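PDB 6EUD: ATP-dependent RNA helicase HrpB, which hydrolyses ATP to ADP and phosphate as a bacterial DEAH/RHA-type RNA helicase that binds single-stranded RNA. Local coordinates for residues L107-M110 with I111-D114; L364-L367 with L368-G371; E405-A409 with Q410-M414; L417-D420 with P421-A425. All coordinates share one frame; numbering follows the deposited sequence.

Contact 1. Residues L107-M110 with I111-D114; sequences LTRM and IQRD
Leu-107 and Ile-111 meet one turn apart and form the tight side of the end of helix 106-113. CD1 of Leu-107 lies 3.9 Å from CD1 of Ile-111, and the two branched chains pass at a slant. Ile-111 also lays its longer branch against the backbone, with CG1 3.2 Å from Leu-107 O. That branch stands anti to its own carbonyl carbon (chi1 -54°), which turns it back onto the preceding turn. The same oxygen, Leu-107 O, accepts from Ile-111 N at 3.1 Å. An alanine at Ile-111 would keep this backbone bond, but it would probably leave the Leu-107 methyl without its mate and open a gap facing helix 133-145.

A second flank is polar, with little contact between its own two chains. The guanidinium of Arg-109 and the amide of Gln-112 are inclined by 15°, but the touch is NH1 on the CG methylene at 3.9 Å, with no stack. Both polar ends turn to Glu-366. Arg-109 is modelled implausibly close to its carboxylate, so a salt bridge is likely but its geometry doubtful. NE2 of Gln-112 probably donates to Glu-366 O. The solvent side is Arg-113, which touches with its stem, CG being 3.6 Å from Arg-109 O. Asp-114 leaves the helix, yet its N still bonds Met-110 O at 2.9 Å; its OD2 accepts from Ser-118 N.

The helix belongs to the RecA-like ATP-binding domain. Leu-107 and Met-110 rest on strands 53-57 and 99-102, Leu-107 and Ile-111 on helix 133-145, and Thr-108, Ile-111 and Gln-112 on helix 361-370.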
loop_
_atom_site.group_PDB
_atom_site.type_symbol
_atom_site.label_atom_id
_atom_site.label_comp_id
_atom_site.label_asym_id
_atom_site.label_seq_id
_atom_site.Cartn_x
_atom_site.Cartn_y
_atom_site.Cartn_z
ATOM N N LEU A 107 1.016 13.162 -19.384
ATOM C CA LEU A 107 0.382 14.317 -18.763
ATOM C C LEU A 107 1.144 14.750 -17.514
ATOM O O LEU A 107 1.343 15.946 -17.265
ATOM C CB LEU A 107 -1.068 14.013 -18.424
ATOM C CG LEU A 107 -1.840 15.136 -17.734
ATOM C CD1 LEU A 107 -1.650 16.452 -18.472
ATOM C CD2 LEU A 107 -3.332 14.797 -17.641
ATOM N N THR A 108 1.598 13.767 -16.746
ATOM C CA THR A 108 2.392 14.052 -15.559
ATOM C C THR A 108 3.684 14.806 -15.914
ATOM O O THR A 108 4.013 15.784 -15.255
ATOM C CB THR A 108 2.738 12.760 -14.784
ATOM O OG1 THR A 108 1.534 12.031 -14.504
ATOM C CG2 THR A 108 3.461 13.093 -13.463
ATOM N N ARG A 109 4.399 14.352 -16.943
ATOM C CA ARG A 109 5.607 15.042 -17.427
ATOM C C ARG A 109 5.356 16.499 -17.817
ATOM O O ARG A 109 6.101 17.391 -17.416
ATOM C CB ARG A 109 6.208 14.300 -18.628
ATOM C CG ARG A 109 6.888 13.001 -18.250
ATOM C CD ARG A 109 7.704 13.193 -16.990
ATOM N NE ARG A 109 7.584 12.023 -16.142
ATOM C CZ ARG A 109 7.672 12.052 -14.820
ATOM N NH1 ARG A 109 7.889 13.198 -14.188
ATOM N NH2 ARG A 109 7.534 10.929 -14.131
ATOM N N MET A 110 4.296 16.720 -18.592
ATOM C CA MET A 110 3.915 18.049 -19.060
ATOM C C MET A 110 3.682 19.040 -17.915
ATOM O O MET A 110 4.160 20.177 -17.957
ATOM C CB MET A 110 2.656 17.954 -19.934
ATOM C CG MET A 110 2.860 17.144 -21.207
ATOM S SD MET A 110 1.355 16.887 -22.178
ATOM C CE MET A 110 0.782 18.570 -22.392
ATOM N N ILE A 111 2.951 18.602 -16.897
ATOM C CA ILE A 111 2.659 19.449 -15.745
ATOM C C ILE A 111 3.915 19.696 -14.893
ATOM O O ILE A 111 4.089 20.778 -14.328
ATOM C CB ILE A 111 1.538 18.827 -14.874
ATOM C CG1 ILE A 111 0.301 18.543 -15.731
ATOM C CG2 ILE A 111 1.173 19.752 -13.729
ATOM C CD1 ILE A 111 -0.848 17.939 -14.981
ATOM N N GLN A 112 4.799 18.701 -14.822
ATOM C CA GLN A 112 6.035 18.842 -14.059
ATOM C C GLN A 112 6.943 19.881 -14.677
ATOM O O GLN A 112 7.600 20.645 -13.960
ATOM C CB GLN A 112 6.781 17.509 -13.960
ATOM C CG GLN A 112 6.123 16.490 -13.061
ATOM C CD GLN A 112 6.278 16.814 -11.586
ATOM O OE1 GLN A 112 6.764 17.880 -11.217
ATOM N NE2 GLN A 112 5.894 15.870 -10.732
ATOM N N ARG A 113 6.996 19.892 -16.008
ATOM C CA ARG A 113 7.852 20.833 -16.723
ATOM C C ARG A 113 7.226 22.221 -16.802
ATOM O O ARG A 113 7.923 23.225 -16.631
ATOM C CB ARG A 113 8.177 20.336 -18.130
ATOM C CG ARG A 113 9.101 19.154 -18.170
ATOM C CD ARG A 113 9.208 18.603 -19.575
ATOM N NE ARG A 113 8.865 19.594 -20.597
ATOM C CZ ARG A 113 9.698 20.519 -21.077
ATOM N NH1 ARG A 113 10.954 20.592 -20.649
ATOM N NH2 ARG A 113 9.280 21.365 -22.006
ATOM N N ASP A 114 5.921 22.267 -17.067
ATOM C CA ASP A 114 5.208 23.532 -17.147
ATOM C C ASP A 114 4.026 23.533 -16.207
ATOM O O ASP A 114 2.907 23.210 -16.611
ATOM C CB ASP A 114 4.740 23.804 -18.569
ATOM C CG ASP A 114 4.127 25.185 -18.723
ATOM O OD1 ASP A 114 4.353 26.048 -17.844
ATOM O OD2 ASP A 114 3.417 25.412 -19.728
#

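Contact 2. Residues L364-L367 with L368-G371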
loop_
_atom_site.group_PDB
_atom_site.type_symbol
_atom_site.label_atom_id
_atom_site.label_comp_id
_atom_site.label_asym_id
_atom_site.label_seq_id
_atom_site.Cartn_x
_atom_site.Cartn_y
_atom_site.Cartn_z
ATOM N N LEU A 364 5.554 9.248 -4.958
ATOM C CA LEU A 364 6.234 10.047 -3.946
ATOM C C LEU A 364 7.315 10.895 -4.611
ATOM O O LEU A 364 7.511 12.062 -4.273
ATOM C CB LEU A 364 6.825 9.136 -2.863
ATOM C CG LEU A 364 7.447 9.746 -1.606
ATOM C CD1 LEU A 364 6.431 10.654 -0.931
ATOM C CD2 LEU A 364 7.922 8.648 -0.647
ATOM N N MET A 365 8.006 10.294 -5.570
ATOM C CA MET A 365 9.014 10.992 -6.343
ATOM C C MET A 365 8.370 12.151 -7.108
ATOM O O MET A 365 8.922 13.230 -7.140
ATOM C CB MET A 365 9.718 10.009 -7.285
ATOM C CG MET A 365 10.818 10.581 -8.149
ATOM S SD MET A 365 12.280 10.996 -7.217
ATOM C CE MET A 365 12.748 9.397 -6.633
ATOM N N GLU A 366 7.182 11.940 -7.679
ATOM C CA GLU A 366 6.458 13.016 -8.373
ATOM C C GLU A 366 6.038 14.164 -7.461
ATOM O O GLU A 366 6.228 15.340 -7.804
ATOM C CB GLU A 366 5.206 12.482 -9.069
ATOM C CG GLU A 366 5.462 11.463 -10.160
ATOM C CD GLU A 366 6.103 12.047 -11.418
ATOM O OE1 GLU A 366 6.507 13.236 -11.435
ATOM O OE2 GLU A 366 6.193 11.292 -12.404
ATOM N N LEU A 367 5.434 13.827 -6.324
ATOM C CA LEU A 367 4.990 14.833 -5.356
ATOM C C LEU A 367 6.164 15.658 -4.814
ATOM O O LEU A 367 6.044 16.869 -4.667
ATOM C CB LEU A 367 4.235 14.166 -4.200
ATOM C CG LEU A 367 2.962 13.403 -4.592
ATOM C CD1 LEU A 367 2.312 12.768 -3.375
ATOM C CD2 LEU A 367 1.982 14.325 -5.320
ATOM N N LEU A 368 7.299 15.008 -4.529
ATOM C CA LEU A 368 8.491 15.724 -4.053
ATOM C C LEU A 368 9.003 16.715 -5.098
ATOM O O LEU A 368 9.242 17.888 -4.787
ATOM C CB LEU A 368 9.602 14.740 -3.672
ATOM C CG LEU A 368 9.384 13.924 -2.391
ATOM C CD1 LEU A 368 10.356 12.762 -2.348
ATOM C CD2 LEU A 368 9.526 14.793 -1.147
ATOM N N GLN A 369 9.155 16.243 -6.335
ATOM C CA GLN A 369 9.515 17.094 -7.474
ATOM C C GLN A 369 8.465 18.194 -7.686
ATOM O O GLN A 369 8.787 19.301 -8.092
ATOM C CB GLN A 369 9.661 16.251 -8.751
ATOM C CG GLN A 369 10.121 17.020 -9.985
ATOM C CD GLN A 369 9.972 16.208 -11.263
ATOM O OE1 GLN A 369 9.299 15.176 -11.282
ATOM N NE2 GLN A 369 10.604 16.666 -12.333
ATOM N N TRP A 370 7.205 17.888 -7.396
ATOM C CA TRP A 370 6.140 18.883 -7.528
ATOM C C TRP A 370 6.283 19.951 -6.441
ATOM O O TRP A 370 5.796 21.074 -6.590
ATOM C CB TRP A 370 4.756 18.214 -7.466
ATOM C CG TRP A 370 3.606 19.160 -7.713
ATOM C CD1 TRP A 370 2.608 19.493 -6.834
ATOM C CD2 TRP A 370 3.343 19.902 -8.914
ATOM N NE1 TRP A 370 1.739 20.394 -7.417
ATOM C CE2 TRP A 370 2.165 20.657 -8.694
ATOM C CE3 TRP A 370 3.980 19.993 -10.156
ATOM C CZ2 TRP A 370 1.621 21.496 -9.669
ATOM C CZ3 TRP A 370 3.436 20.827 -11.120
ATOM C CH2 TRP A 370 2.270 21.567 -10.871
ATOM N N GLY A 371 6.963 19.595 -5.356
ATOM C CA GLY A 371 7.208 20.522 -4.274
ATOM C C GLY A 371 6.361 20.209 -3.064
ATOM O O GLY A 371 6.370 20.931 -2.072
#
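Leu-368 closes on Leu-364 through backbone and side chain alike. The backbone bonds come first. Leu-368 N donates to Leu-364 O at 3.0 Å, Gln-369 N to Met-365 O, and Trp-370 N to Glu-366 O at 2.8 Å. The series ends at Gly-371, which stops helix 361-370 in a Schellman motif. Its N bonds Leu-368 O at 2.9 Å and, weakly, Leu-367 O. Phi there is 107°, and a side chain would be jammed against the carbonyl of Trp-370, so glycine fits the position.

The apolar contact is between two leucines: CD1 of Leu-368 reaches CG of Leu-364 at 4.3 Å. Leu-396 of helix 386-398 touches both.

Other carbons rest against carbonyl oxygens. CG of Leu-368 is 3.2 Å from Leu-364 O, and CB of Trp-370 is 3.2 Å from Glu-366 O. The CG of Trp-370 is anti to the backbone N (chi1 -175°), and the indole extends past the turn to pack on helices 106-113 and 133-145.

The polar side chains of Glu-366 and Gln-369 lie alongside each other and point the same way, the carboxylate and amide planes inclined by 15°. Their OE1 atoms are 3.4 Å apart, two acceptors without a bond; the other carboxylate oxygen, OE2, faces Arg-109.

Contact 3. Residues E405-A409 with Q410-M414; sequences ERLSA and QGQKM
At Ser-408 the chain passes from strand 406-407 into helix 409-417, and Ser-408 O accepts from Gln-412 N at 3.1 Å to close the first turn. The serine hydroxyl caps that turn. OG sits between the backbone N and the carbonyl carbon (chi1 71°), which brings it 3.0 Å from Gly-411 N in a fairly straight bond of 163°. Ser-408 OG is also hydrogen-bonded to Gly-400 O, so two groups fix its rotation.

Leu-407 packs over the backbone of Gly-411, its CD1 3.6 Å from Gly-411 O. Its CB meets CG of Gln-412 at 4.0 Å. A CB at Gly-411 would come tightly against Leu-407 CD2, so the missing side chain makes room. An alanine in place of Leu-407 is likely to open a gap over Gly-411 and leave Met-365 and Leu-368 of helix 361-370 without this apolar partner.

The solvent side is polar. One water donates to Ala-409 O at 3.0 Å and to Gln-412 OE1. Lys-413 NZ donates to Gln-410 OE1 at 3.2 Å.

This is a serine N-cap directly after a beta hairpin, strands 402-403 and 406-407. The hairpin follows helix 386-398, an order consistent with the wing of the winged-helix domain behind the RecA-like domains of DEAH/RHA helicases.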
loop_
_atom_site.group_PDB
_atom_site.type_symbol
_atom_site.label_atom_id
_atom_site.label_comp_id
_atom_site.label_asym_id
_atom_site.label_seq_id
_atom_site.Cartn_x
_atom_site.Cartn_y
_atom_site.Cartn_z
ATOM N N GLU A 405 13.647 15.449 4.297
ATOM C CA GLU A 405 12.277 15.273 3.824
ATOM C C GLU A 405 12.143 15.744 2.380
ATOM O O GLU A 405 11.056 15.739 1.805
ATOM C CB GLU A 405 11.296 16.033 4.719
ATOM C CG GLU A 405 11.252 15.553 6.167
ATOM C CD GLU A 405 10.618 14.184 6.317
ATOM O OE1 GLU A 405 9.385 14.125 6.497
ATOM O OE2 GLU A 405 11.346 13.168 6.263
ATOM N N ARG A 406 13.260 16.165 1.804
ATOM C CA ARG A 406 13.273 16.644 0.438
ATOM C C ARG A 406 14.091 15.713 -0.445
ATOM O O ARG A 406 14.687 14.737 0.028
ATOM C CB ARG A 406 13.838 18.066 0.371
ATOM C CG ARG A 406 12.993 19.104 1.096
ATOM C CD ARG A 406 13.757 20.410 1.345
ATOM N NE ARG A 406 13.999 21.196 0.134
ATOM C CZ ARG A 406 15.119 21.148 -0.585
ATOM N NH1 ARG A 406 16.106 20.328 -0.242
ATOM N NH2 ARG A 406 15.245 21.910 -1.664
ATOM N N LEU A 407 14.114 16.022 -1.735
ATOM C CA LEU A 407 14.927 15.284 -2.680
ATOM C C LEU A 407 16.378 15.650 -2.494
ATOM O O LEU A 407 16.711 16.825 -2.334
ATOM C CB LEU A 407 14.497 15.575 -4.119
ATOM C CG LEU A 407 13.272 14.863 -4.695
ATOM C CD1 LEU A 407 13.054 15.333 -6.127
ATOM C CD2 LEU A 407 13.430 13.342 -4.620
ATOM N N SER A 408 17.247 14.647 -2.522
ATOM C CA SER A 408 18.678 14.907 -2.529
ATOM C C SER A 408 19.101 15.432 -3.895
ATOM O O SER A 408 18.281 15.575 -4.798
ATOM C CB SER A 408 19.465 13.643 -2.200
ATOM O OG SER A 408 19.391 12.729 -3.279
ATOM N N ALA A 409 20.387 15.708 -4.043
ATOM C CA ALA A 409 20.929 16.104 -5.328
ATOM C C ALA A 409 20.712 15.004 -6.375
ATOM O O ALA A 409 20.338 15.279 -7.513
ATOM C CB ALA A 409 22.411 16.434 -5.190
ATOM N N GLN A 410 20.940 13.756 -5.989
ATOM C CA GLN A 410 20.742 12.644 -6.911
ATOM C C GLN A 410 19.251 12.424 -7.167
ATOM O O GLN A 410 18.841 12.141 -8.305
ATOM C CB GLN A 410 21.409 11.382 -6.369
ATOM C CG GLN A 410 22.938 11.510 -6.289
ATOM C CD GLN A 410 23.631 11.605 -7.660
ATOM O OE1 GLN A 410 23.926 12.699 -8.151
ATOM N NE2 GLN A 410 23.949 10.451 -8.243
ATOM N N GLY A 411 18.453 12.596 -6.109
ATOM C CA GLY A 411 17.011 12.513 -6.190
ATOM C C GLY A 411 16.372 13.451 -7.196
ATOM O O GLY A 411 15.347 13.118 -7.804
ATOM N N GLN A 412 16.964 14.625 -7.380
ATOM C CA GLN A 412 16.434 15.578 -8.340
ATOM C C GLN A 412 16.704 15.092 -9.758
ATOM O O GLN A 412 15.874 15.221 -10.650
ATOM C CB GLN A 412 17.045 16.955 -8.121
ATOM C CG GLN A 412 16.698 17.556 -6.788
ATOM C CD GLN A 412 17.253 18.952 -6.619
ATOM O OE1 GLN A 412 18.295 19.296 -7.180
ATOM N NE2 GLN A 412 16.563 19.764 -5.834
ATOM N N LYS A 413 17.874 14.514 -9.967
ATOM C CA LYS A 413 18.180 13.962 -11.273
ATOM C C LYS A 413 17.254 12.777 -11.552
ATOM O O LYS A 413 16.746 12.628 -12.654
ATOM C CB LYS A 413 19.657 13.571 -11.350
ATOM C CG LYS A 413 20.585 14.781 -11.194
ATOM C CD LYS A 413 22.049 14.396 -11.015
ATOM C CE LYS A 413 22.840 15.593 -10.494
ATOM N NZ LYS A 413 24.216 15.259 -10.026
ATOM N N MET A 414 16.986 11.963 -10.538
ATOM C CA MET A 414 16.104 10.814 -10.731
ATOM C C MET A 414 14.718 11.283 -11.139
ATOM O O MET A 414 14.086 10.685 -12.017
ATOM C CB MET A 414 16.014 9.965 -9.469
ATOM C CG MET A 414 17.320 9.376 -9.054
ATOM S SD MET A 414 17.196 8.524 -7.475
ATOM C CE MET A 414 18.939 8.429 -7.049
HETATM O O HOH W 1 20.749 17.947 -8.810
#

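Contact 4. Residues L417-D420 with P421-A425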
loop_
_atom_site.group_PDB
_atom_site.type_symbol
_atom_site.label_atom_id
_atom_site.label_comp_id
_atom_site.label_asym_id
_atom_site.label_seq_id
_atom_site.Cartn_x
_atom_site.Cartn_y
_atom_site.Cartn_z
ATOM N N LEU A 417 14.397 12.312 -14.848
ATOM C CA LEU A 417 14.254 11.199 -15.785
ATOM C C LEU A 417 12.806 10.749 -15.918
ATOM O O LEU A 417 12.378 10.316 -16.990
ATOM C CB LEU A 417 15.112 10.001 -15.370
ATOM C CG LEU A 417 16.622 10.158 -15.344
ATOM C CD1 LEU A 417 17.231 8.811 -15.074
ATOM C CD2 LEU A 417 17.142 10.737 -16.645
ATOM N N GLY A 418 12.056 10.832 -14.823
ATOM C CA GLY A 418 10.627 10.550 -14.848
ATOM C C GLY A 418 10.339 9.069 -14.837
ATOM O O GLY A 418 9.213 8.629 -14.942
ATOM N N ASN A 419 11.407 8.310 -14.693
ATOM C CA ASN A 419 11.425 6.871 -14.791
ATOM C C ASN A 419 10.888 6.185 -13.540
ATOM O O ASN A 419 10.667 6.854 -12.518
ATOM C CB ASN A 419 12.883 6.433 -15.025
ATOM C CG ASN A 419 12.988 5.418 -16.072
ATOM O OD1 ASN A 419 12.124 5.349 -16.937
ATOM N ND2 ASN A 419 14.011 4.583 -16.004
ATOM N N ASP A 420 10.739 4.858 -13.577
ATOM C CA ASP A 420 10.587 4.141 -12.320
ATOM C C ASP A 420 11.798 4.474 -11.449
ATOM O O ASP A 420 12.931 4.365 -11.922
ATOM C CB ASP A 420 10.490 2.633 -12.499
ATOM C CG ASP A 420 10.699 1.893 -11.176
ATOM O OD1 ASP A 420 9.730 1.709 -10.409
ATOM O OD2 ASP A 420 11.846 1.523 -10.881
ATOM N N PRO A 421 11.564 4.867 -10.175
ATOM C CA PRO A 421 12.627 5.363 -9.280
ATOM C C PRO A 421 13.836 4.441 -9.131
ATOM O O PRO A 421 14.949 4.946 -9.161
ATOM C CB PRO A 421 11.909 5.517 -7.942
ATOM C CG PRO A 421 10.503 5.859 -8.346
ATOM C CD PRO A 421 10.229 5.025 -9.574
ATOM N N ARG A 422 13.632 3.138 -8.977
ATOM C CA ARG A 422 14.752 2.203 -8.919
ATOM C C ARG A 422 15.577 2.289 -10.217
ATOM O O ARG A 422 16.793 2.358 -10.180
ATOM C CB ARG A 422 14.248 0.770 -8.666
ATOM C CG ARG A 422 13.537 0.593 -7.305
ATOM C CD ARG A 422 12.864 -0.803 -7.119
ATOM N NE ARG A 422 13.648 -1.625 -6.218
ATOM C CZ ARG A 422 13.253 -2.077 -5.039
ATOM N NH1 ARG A 422 12.033 -1.852 -4.587
ATOM N NH2 ARG A 422 14.092 -2.793 -4.323
ATOM N N LEU A 423 14.913 2.323 -11.363
ATOM C CA LEU A 423 15.625 2.410 -12.629
ATOM C C LEU A 423 16.295 3.788 -12.822
ATOM O O LEU A 423 17.410 3.886 -13.340
ATOM C CB LEU A 423 14.671 2.109 -13.787
ATOM C CG LEU A 423 14.037 0.697 -13.832
ATOM C CD1 LEU A 423 13.283 0.456 -15.156
ATOM C CD2 LEU A 423 15.061 -0.425 -13.564
ATOM N N ALA A 424 15.612 4.846 -12.399
ATOM C CA ALA A 424 16.160 6.198 -12.455
ATOM C C ALA A 424 17.408 6.309 -11.589
ATOM O O ALA A 424 18.386 6.933 -11.993
ATOM C CB ALA A 424 15.123 7.222 -12.010
ATOM N N ALA A 425 17.349 5.710 -10.396
ATOM C CA ALA A 425 18.461 5.676 -9.458
ATOM C C ALA A 425 19.678 5.005 -10.101
ATOM O O ALA A 425 20.811 5.490 -9.993
ATOM C CB ALA A 425 18.054 4.936 -8.184
#
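Asp-420 O takes the N-H of Ala-424 at 2.8 Å, the shortest hydrogen bond between 417-420 and 421-425. The carboxylate of the same residue caps the helix start. Its CG lies anti to the backbone N (chi1 165°), and OD2 swings over the first turn to accept from Leu-423 N at 3.2 Å. That N-H arrives on the anti side of OD2, 19° out of the carboxylate plane. Arg-422 N is also close to OD2, at 3.1 Å.

Pro-421 begins helix 421-429. It has no N-H to offer, which suits a position where the helix makes no use of one. The Asp-420 side chain crosses its ring at about a right angle, and OD1 comes 3.5 Å from Pro-421 CD.

Behind the cap the buried contacts are mostly between carbons. CB of Asn-419 meets CB of Ala-424 at 3.8 Å. Leu-417 reaches the same methyl, its CD1 4.0 Å from Ala-424 CB. Between them Gly-418 leaves helix 409-417 with positive phi and lets the chain turn.

The guanidinium of Arg-422 extends beyond the contact, where NH2 forms a salt bridge with Asp-501.

Asp-420 thus serves the helix start with both its main-chain and side-chain oxygens. A carboxylate beside the N-terminal amides would probably be favoured in its charged form, since the helix end is partly positive.

In the fold
Contact 4 is the most buried of the four, contact 3 lies at the surface, and contacts 1 and 2 are partly buried. Contacts 1 and 2 end helices, whereas 3 and 4 begin them with side-chain caps, one a neutral hydroxyl and the other a carboxylate. The helices of contacts 1 and 2 belong to different parts of the helicase, the ATP-binding and the C-terminal region, and meet through both polar and apolar groups. Contact 2 joins contact 3 by an apolar seam. Contacts 3 and 4 hold consecutive helices, 409-417 and 421-429, with Met-414 packed on Ala-424 and Ala-425. Contact 1 also touches contact 4 at Gly-418.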